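Local atomic coordinates of mRNA export factor GLE1 (Saccharomyces cerevisiae, PDB entry 6B4E), a protein that acts in mRNA export as a nuclear pore component that binds inositol hexakisphosphate and activates the DEAD-box helicase Dbp5. Residues K165-D168 / N169-D173; I257-E260 / L261-M265; K151-N155 / M156-R160. All blocks are in the same frame, centred on the assembly; numbering follows the deposited sequence.

Contact 1 of 3, residues K165-D168 / N169-D173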
loop_
_atom_site.group_PDB
_atom_site.type_symbol
_atom_site.label_atom_id
_atom_site.label_comp_id
_atom_site.label_asym_id
_atom_site.label_seq_id
_atom_site.Cartn_x
_atom_site.Cartn_y
_atom_site.Cartn_z
ATOM N N LYS A 165 -18.304 20.015 1.450
ATOM C CA LYS A 165 -18.894 18.678 1.366
ATOM C C LYS A 165 -17.789 17.680 1.063
ATOM O O LYS A 165 -17.089 17.816 0.058
ATOM C CB LYS A 165 -19.978 18.600 0.291
ATOM C CG LYS A 165 -20.766 17.301 0.285
ATOM C CD LYS A 165 -21.941 17.399 -0.691
ATOM C CE LYS A 165 -23.034 16.387 -0.398
ATOM N NZ LYS A 165 -24.244 16.658 -1.245
ATOM N N TRP A 166 -17.641 16.682 1.928
ATOM C CA TRP A 166 -16.652 15.637 1.719
ATOM C C TRP A 166 -17.086 14.695 0.603
ATOM O O TRP A 166 -18.276 14.577 0.284
ATOM C CB TRP A 166 -16.433 14.853 3.014
ATOM C CG TRP A 166 -15.830 15.693 4.079
ATOM C CD1 TRP A 166 -16.453 16.201 5.179
ATOM C CD2 TRP A 166 -14.479 16.155 4.131
ATOM N NE1 TRP A 166 -15.568 16.946 5.920
ATOM C CE2 TRP A 166 -14.348 16.932 5.296
ATOM C CE3 TRP A 166 -13.364 15.982 3.304
ATOM C CZ2 TRP A 166 -13.146 17.532 5.657
ATOM C CZ3 TRP A 166 -12.180 16.577 3.661
ATOM C CH2 TRP A 166 -12.077 17.342 4.827
ATOM N N GLU A 167 -16.098 14.041 -0.009
ATOM C CA GLU A 167 -16.390 13.033 -1.017
ATOM C C GLU A 167 -17.171 11.901 -0.363
ATOM O O GLU A 167 -17.037 11.640 0.839
ATOM C CB GLU A 167 -15.094 12.520 -1.660
ATOM C CG GLU A 167 -14.510 11.279 -1.022
ATOM C CD GLU A 167 -13.132 10.886 -1.567
ATOM O OE1 GLU A 167 -13.044 10.254 -2.644
ATOM O OE2 GLU A 167 -12.138 11.184 -0.883
ATOM N N ASP A 168 -18.034 11.254 -1.139
ATOM C CA ASP A 168 -18.902 10.275 -0.509
ATOM C C ASP A 168 -18.076 9.095 -0.017
ATOM O O ASP A 168 -16.933 8.871 -0.438
ATOM C CB ASP A 168 -20.021 9.823 -1.450
ATOM C CG ASP A 168 -19.527 9.347 -2.796
ATOM O OD1 ASP A 168 -19.040 8.199 -2.866
ATOM O OD2 ASP A 168 -19.697 10.093 -3.792
ATOM N N ASN A 169 -18.650 8.378 0.949
ATOM C CA ASN A 169 -17.914 7.313 1.621
ATOM C C ASN A 169 -17.475 6.237 0.642
ATOM O O ASN A 169 -16.358 5.718 0.742
ATOM C CB ASN A 169 -18.773 6.710 2.729
ATOM C CG ASN A 169 -18.846 7.595 3.955
ATOM O OD1 ASN A 169 -18.254 8.662 3.988
ATOM N ND2 ASN A 169 -19.578 7.155 4.965
ATOM N N THR A 170 -18.339 5.885 -0.310
ATOM C CA THR A 170 -17.992 4.842 -1.270
ATOM C C THR A 170 -16.781 5.244 -2.107
ATOM O O THR A 170 -15.884 4.430 -2.353
ATOM C CB THR A 170 -19.197 4.545 -2.158
ATOM O OG1 THR A 170 -20.199 3.874 -1.375
ATOM C CG2 THR A 170 -18.807 3.647 -3.330
ATOM N N SER A 171 -16.741 6.500 -2.546
ATOM C CA SER A 171 -15.616 6.978 -3.348
ATOM C C SER A 171 -14.311 6.850 -2.571
ATOM O O SER A 171 -13.327 6.280 -3.059
ATOM C CB SER A 171 -15.877 8.430 -3.751
ATOM O OG SER A 171 -14.782 8.990 -4.433
ATOM N N TYR A 172 -14.299 7.363 -1.346
ATOM C CA TYR A 172 -13.103 7.304 -0.518
ATOM C C TYR A 172 -12.697 5.867 -0.241
ATOM O O TYR A 172 -11.525 5.494 -0.393
ATOM C CB TYR A 172 -13.359 8.052 0.785
ATOM C CG TYR A 172 -12.245 7.952 1.795
ATOM C CD1 TYR A 172 -11.085 8.712 1.677
ATOM C CD2 TYR A 172 -12.363 7.110 2.893
ATOM C CE1 TYR A 172 -10.060 8.612 2.633
ATOM C CE2 TYR A 172 -11.365 7.023 3.851
ATOM C CZ TYR A 172 -10.219 7.763 3.715
ATOM O OH TYR A 172 -9.249 7.629 4.685
ATOM N N ASP A 173 -13.647 5.045 0.195
ATOM C CA ASP A 173 -13.314 3.671 0.556
ATOM C C ASP A 173 -12.743 2.914 -0.631
ATOM O O ASP A 173 -11.764 2.175 -0.490
ATOM C CB ASP A 173 -14.545 2.943 1.103
ATOM C CG ASP A 173 -14.918 3.393 2.513
ATOM O OD1 ASP A 173 -16.064 3.126 2.930
ATOM O OD2 ASP A 173 -14.088 4.026 3.184
HETATM O O HOH W 1 -18.766 11.445 2.978
#

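Contact 2 of 3, residues I257-E260 / L261-M265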
loop_
_atom_site.group_PDB
_atom_site.type_symbol
_atom_site.label_atom_id
_atom_site.label_comp_id
_atom_site.label_asym_id
_atom_site.label_seq_id
_atom_site.Cartn_x
_atom_site.Cartn_y
_atom_site.Cartn_z
ATOM N N ILE A 257 -8.077 -10.106 12.957
ATOM C CA ILE A 257 -8.786 -9.102 12.147
ATOM C C ILE A 257 -10.151 -9.617 11.704
ATOM O O ILE A 257 -11.129 -8.861 11.664
ATOM C CB ILE A 257 -7.956 -8.624 10.927
ATOM C CG1 ILE A 257 -7.556 -9.749 9.949
ATOM C CG2 ILE A 257 -6.757 -7.867 11.394
ATOM C CD1 ILE A 257 -7.051 -9.208 8.598
ATOM N N GLY A 258 -10.244 -10.893 11.322
ATOM C CA GLY A 258 -11.464 -11.372 10.694
ATOM C C GLY A 258 -12.563 -11.747 11.661
ATOM O O GLY A 258 -13.748 -11.620 11.329
ATOM N N GLU A 259 -12.205 -12.231 12.854
ATOM C CA GLU A 259 -13.179 -12.595 13.879
ATOM C C GLU A 259 -13.285 -11.519 14.954
ATOM O O GLU A 259 -14.361 -10.956 15.174
ATOM C CB GLU A 259 -12.808 -13.937 14.526
ATOM C CG GLU A 259 -13.698 -14.325 15.702
ATOM C CD GLU A 259 -15.174 -14.444 15.309
ATOM O OE1 GLU A 259 -16.040 -13.937 16.049
ATOM O OE2 GLU A 259 -15.467 -15.054 14.257
ATOM N N GLU A 260 -12.170 -11.207 15.620
ATOM C CA GLU A 260 -12.236 -10.348 16.800
ATOM C C GLU A 260 -12.527 -8.899 16.435
ATOM O O GLU A 260 -13.406 -8.269 17.026
ATOM C CB GLU A 260 -10.932 -10.458 17.598
ATOM C CG GLU A 260 -10.938 -9.712 18.927
ATOM C CD GLU A 260 -11.996 -10.230 19.906
ATOM O OE1 GLU A 260 -12.271 -9.535 20.908
ATOM O OE2 GLU A 260 -12.553 -11.330 19.677
ATOM N N LEU A 261 -11.790 -8.338 15.479
ATOM C CA LEU A 261 -11.999 -6.937 15.126
ATOM C C LEU A 261 -13.400 -6.713 14.558
ATOM O O LEU A 261 -14.081 -5.749 14.929
ATOM C CB LEU A 261 -10.915 -6.498 14.144
ATOM C CG LEU A 261 -10.870 -5.011 13.798
ATOM C CD1 LEU A 261 -10.622 -4.153 15.029
ATOM C CD2 LEU A 261 -9.796 -4.772 12.763
ATOM N N THR A 262 -13.861 -7.599 13.676
ATOM C CA THR A 262 -15.216 -7.459 13.141
ATOM C C THR A 262 -16.264 -7.628 14.240
ATOM O O THR A 262 -17.277 -6.916 14.254
ATOM C CB THR A 262 -15.459 -8.473 12.019
ATOM O OG1 THR A 262 -15.273 -9.798 12.524
ATOM C CG2 THR A 262 -14.515 -8.263 10.879
ATOM N N SER A 263 -16.052 -8.580 15.159
ATOM C CA SER A 263 -17.010 -8.789 16.246
ATOM C C SER A 263 -17.129 -7.548 17.117
ATOM O O SER A 263 -18.234 -7.158 17.519
ATOM C CB SER A 263 -16.598 -9.987 17.114
ATOM O OG SER A 263 -16.967 -11.224 16.540
ATOM N N ARG A 264 -15.996 -6.926 17.442
ATOM C CA ARG A 264 -16.009 -5.791 18.353
ATOM C C ARG A 264 -16.714 -4.581 17.759
ATOM O O ARG A 264 -17.192 -3.732 18.517
ATOM C CB ARG A 264 -14.575 -5.427 18.743
ATOM C CG ARG A 264 -13.878 -6.504 19.563
ATOM C CD ARG A 264 -14.414 -6.566 20.972
ATOM N NE ARG A 264 -14.168 -5.327 21.700
ATOM C CZ ARG A 264 -13.054 -5.059 22.373
ATOM N NH1 ARG A 264 -12.931 -3.904 23.007
ATOM N NH2 ARG A 264 -12.065 -5.940 22.414
ATOM N N MET A 265 -16.780 -4.482 16.425
ATOM C CA MET A 265 -17.425 -3.370 15.736
ATOM C C MET A 265 -18.767 -3.762 15.133
ATOM O O MET A 265 -19.280 -3.041 14.277
ATOM C CB MET A 265 -16.519 -2.824 14.630
ATOM C CG MET A 265 -15.083 -2.505 15.046
ATOM S SD MET A 265 -14.958 -1.323 16.419
ATOM C CE MET A 265 -15.662 0.121 15.680
#

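Contact 3 of 3, residues K151-N155 / M156-R160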
loop_
_atom_site.group_PDB
_atom_site.type_symbol
_atom_site.label_atom_id
_atom_site.label_comp_id
_atom_site.label_asym_id
_atom_site.label_seq_id
_atom_site.Cartn_x
_atom_site.Cartn_y
_atom_site.Cartn_z
ATOM N N LYS A 151 -9.460 18.894 9.955
ATOM C CA LYS A 151 -8.039 18.583 9.842
ATOM C C LYS A 151 -7.801 17.077 9.834
ATOM O O LYS A 151 -6.944 16.579 9.100
ATOM C CB LYS A 151 -7.269 19.229 10.994
ATOM C CG LYS A 151 -5.787 18.906 11.015
ATOM C CD LYS A 151 -5.125 19.307 9.716
ATOM C CE LYS A 151 -3.631 19.098 9.776
ATOM N NZ LYS A 151 -2.992 19.394 8.470
ATOM N N GLY A 152 -8.533 16.335 10.659
ATOM C CA GLY A 152 -8.372 14.888 10.668
ATOM C C GLY A 152 -8.768 14.252 9.349
ATOM O O GLY A 152 -8.054 13.393 8.820
ATOM N N ARG A 153 -9.912 14.668 8.798
ATOM C CA ARG A 153 -10.333 14.209 7.478
ATOM C C ARG A 153 -9.215 14.373 6.462
ATOM O O ARG A 153 -8.871 13.440 5.732
ATOM C CB ARG A 153 -11.567 14.993 7.024
ATOM C CG ARG A 153 -12.825 14.644 7.763
ATOM C CD ARG A 153 -13.538 13.520 7.070
ATOM N NE ARG A 153 -14.757 13.151 7.774
ATOM C CZ ARG A 153 -15.794 12.552 7.207
ATOM N NH1 ARG A 153 -15.774 12.264 5.910
ATOM N NH2 ARG A 153 -16.862 12.255 7.930
ATOM N N GLN A 154 -8.624 15.564 6.418
ATOM C CA GLN A 154 -7.554 15.838 5.467
ATOM C C GLN A 154 -6.379 14.881 5.659
ATOM O O GLN A 154 -5.829 14.352 4.686
ATOM C CB GLN A 154 -7.112 17.287 5.630
ATOM C CG GLN A 154 -6.548 17.920 4.378
ATOM C CD GLN A 154 -6.556 19.435 4.449
ATOM O OE1 GLN A 154 -7.328 20.034 5.199
ATOM N NE2 GLN A 154 -5.688 20.062 3.667
ATOM N N ASN A 155 -5.957 14.676 6.912
ATOM C CA ASN A 155 -4.815 13.809 7.171
ATOM C C ASN A 155 -5.076 12.407 6.643
ATOM O O ASN A 155 -4.169 11.763 6.101
ATOM C CB ASN A 155 -4.509 13.766 8.671
ATOM C CG ASN A 155 -3.865 15.049 9.184
ATOM O OD1 ASN A 155 -3.225 15.778 8.431
ATOM N ND2 ASN A 155 -4.026 15.316 10.477
ATOM N N MET A 156 -6.312 11.927 6.785
ATOM C CA MET A 156 -6.648 10.567 6.385
ATOM C C MET A 156 -6.915 10.435 4.891
ATOM O O MET A 156 -7.340 9.363 4.458
ATOM C CB MET A 156 -7.854 10.059 7.192
ATOM C CG MET A 156 -7.563 9.792 8.677
ATOM S SD MET A 156 -6.114 8.727 8.949
ATOM C CE MET A 156 -6.673 7.208 8.184
ATOM N N GLY A 157 -6.681 11.479 4.097
ATOM C CA GLY A 157 -6.730 11.379 2.647
ATOM C C GLY A 157 -8.073 11.657 1.997
ATOM O O GLY A 157 -8.246 11.338 0.810
ATOM N N TRP A 158 -9.019 12.246 2.722
ATOM C CA TRP A 158 -10.313 12.578 2.150
ATOM C C TRP A 158 -10.204 13.760 1.196
ATOM O O TRP A 158 -9.440 14.703 1.428
ATOM C CB TRP A 158 -11.304 12.916 3.254
ATOM C CG TRP A 158 -11.733 11.758 4.079
ATOM C CD1 TRP A 158 -11.078 11.215 5.143
ATOM C CD2 TRP A 158 -12.930 11.000 3.910
ATOM N NE1 TRP A 158 -11.797 10.151 5.645
ATOM C CE2 TRP A 158 -12.945 10.011 4.906
ATOM C CE3 TRP A 158 -13.997 11.064 3.007
ATOM C CZ2 TRP A 158 -13.969 9.091 5.017
ATOM C CZ3 TRP A 158 -15.015 10.155 3.126
ATOM C CH2 TRP A 158 -14.996 9.180 4.127
ATOM N N LYS A 159 -11.001 13.719 0.136
ATOM C CA LYS A 159 -11.104 14.816 -0.816
ATOM C C LYS A 159 -12.411 15.567 -0.619
ATOM O O LYS A 159 -13.331 15.113 0.071
ATOM C CB LYS A 159 -10.999 14.301 -2.257
ATOM C CG LYS A 159 -9.702 13.558 -2.518
ATOM C CD LYS A 159 -9.250 13.594 -3.975
ATOM C CE LYS A 159 -10.125 12.733 -4.861
ATOM N NZ LYS A 159 -9.431 12.326 -6.114
ATOM N N ARG A 160 -12.476 16.742 -1.238
ATOM C CA ARG A 160 -13.677 17.560 -1.235
ATOM C C ARG A 160 -14.536 17.257 -2.457
ATOM O O ARG A 160 -14.041 17.239 -3.588
ATOM C CB ARG A 160 -13.302 19.044 -1.200
ATOM C CG ARG A 160 -12.844 19.493 0.197
ATOM C CD ARG A 160 -13.900 19.198 1.282
ATOM N NE ARG A 160 -13.671 19.946 2.521
ATOM C CZ ARG A 160 -14.583 20.126 3.476
ATOM N NH1 ARG A 160 -15.802 19.618 3.351
ATOM N NH2 ARG A 160 -14.277 20.820 4.562
#

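Contact 1 of 3, residues K165-D168 / N169-D173
Glu-167 reaches forward over the first turn of helix 169-188, where Ser-171 and Tyr-172 receive its side chain. Its CB points toward that turn, and the chain runs out extended beyond CG. There CG and then the carboxylate carbon CD pass alongside Tyr-172 CB, at 3.9 Å and 3.7 Å. At the tip the two oxygens divide the work. OE1 takes the hydroxyl proton of Ser-171, OG to OE1 2.8 Å, on its anti lone pair; Ser-171 OG gets there by standing anti to its own nitrogen (chi1 175°). Glu-167 OE2 sits near the plane of the Tyr-172 ring, at its edge, 3.7 Å from CD1, with the carboxylate and ring planes 69° apart. The same OE2 holds a salt bridge with Arg-175 and accepts from Lys-159 N, which probably offsets the charge of this buried carboxylate. Tyr-172 sends its hydroxyl away to Met-156 O. Alongside, Asp-168 folds back with CG between its backbone N and carbonyl carbon and lets OD1 accept from Ser-171 N at 2.9 Å, the donor lying 31° out of the carboxylate plane. Asp-168 O receives Tyr-172 N at 3.2 Å, the first of the helical series. On the more exposed side a water donates to Glu-167 O and Asn-169 OD1, bridging the loop and the helix start. Asp-168 is thus a classic N-cap, its carboxylate engaging a backbone N-H of the first turn, with Glu-167 just before it holding the serine side chain of that turn within the GLE1-like fold.

Contact 2 of 3, residues I257-E260 / L261-M265
Ser-263 N bonds to Glu-259 O and Arg-264 N to Glu-260 O, each at 2.9 Å, so that after a wider pi-type turn at 257-260 helix 225-264 ends on ordinary i to i+4 bonds. Ile-257 O is buried without a polar partner and faces carbon instead, 3.4 Å from Leu-261 CB, with the Thr-262 methyl CG2 close by. Thr-262 turns OG1 in between its own nitrogen and carbonyl carbon (chi1 59°), which lays the hydroxyl back along the helix, within bonding distance of two carbonyls, 2.7 Å from Gly-258 O and 3.0 Å from Glu-259 O. Ser-263 repeats the theme one residue on: OG is 3.0 Å from Glu-259 O and also near Glu-259 OE1, but that carboxylate is modelled in two conformers and the second approach is doubtful. In the conformer given, Glu-259 OE2 forms a salt bridge with Arg-277 of helix 271-284. Glu-260 and Arg-264 form the flank that faces another protein chain. Glu-260 OE1 lies 3.7 Å from Arg-264 CD and at the in-plane edge of the guanidinium, yet Arg-264 NH2 stays 3.9 Å from Glu-260 OE1, a long salt bridge, with the two flat groups turned 70° apart. Apolar side chains of that other chain pack on Glu-260, Leu-261 and Arg-264. The chemistry is therefore uneven: hydroxyls folded onto carbonyls supply polar contacts beside the widened turn, whereas the Glu-260 and Arg-264 pair probably adds only a modest electrostatic attraction and packs against apolar side chains of the other chain.

Contact 3 of 3, residues K151-N155 / M156-R160
Arg-153 lies over one face of the Trp-158 indole, and this is the dense part of the contact. Its CD stands 3.8 Å from the centroid of the five-membered ring, a CH-pi contact, while CZ sits 4.4 Å from the centroid of the six-membered ring in a cation-pi arrangement. The guanidinium does not lie flat: it is inclined 52° to the ring, which brings Arg-153 NH1 down to 3.6 Å from Trp-158 CZ3. A bend at chi2 (-90°) carries the chain across the indole, and a hydrogen bond from NE to Ile-147 O holds the guanidinium at its inner nitrogen. The backbone beneath is equally close-knit. Trp-158 N reaches Arg-153 O at 3.2 Å and Gly-157 N reaches Gln-154 O at 3.1 Å, the two bonds of a Schellman motif in which Gly-157 takes the positive phi (90°) that ends the helix. The Gln-154 side chain belongs to the loose side; its CB points away from the following loop and it stands exposed to solvent. Around the helix end, Asn-155 packs on Phe-11 and Trp-12 of helix 4-30, and Met-156 settles among Phe-139, Cys-145 and Ile-147 in loops. Trp-158 stacks with the ring of Tyr-172 and touches Asn-169, so the end of helix 150-155 is wedged between helix 4-30 and the start of helix 169-188.

Overall arrangement
From the N terminus, contact 3 comes first, where helix 150-155 ends and its chain turns into a loop. That loop closes at contact 1, which starts helix 169-188; the two follow in series, neither nested nor crossed, and touch in space, their centres 10 Å apart. Backbone bonds between Lys-159 and Glu-167, and Trp-166 set against Arg-160, join the loop's two arms, and Trp-166 is brought back onto helix 150-155 through Arg-153. Contact 2 closes no loop. It lies much later, at the end of helix 225-264, with its centre 24 Å from that of contact 1 and 25 Å from that of contact 3, and it ties that helix to helix 271-284 and to another protein chain.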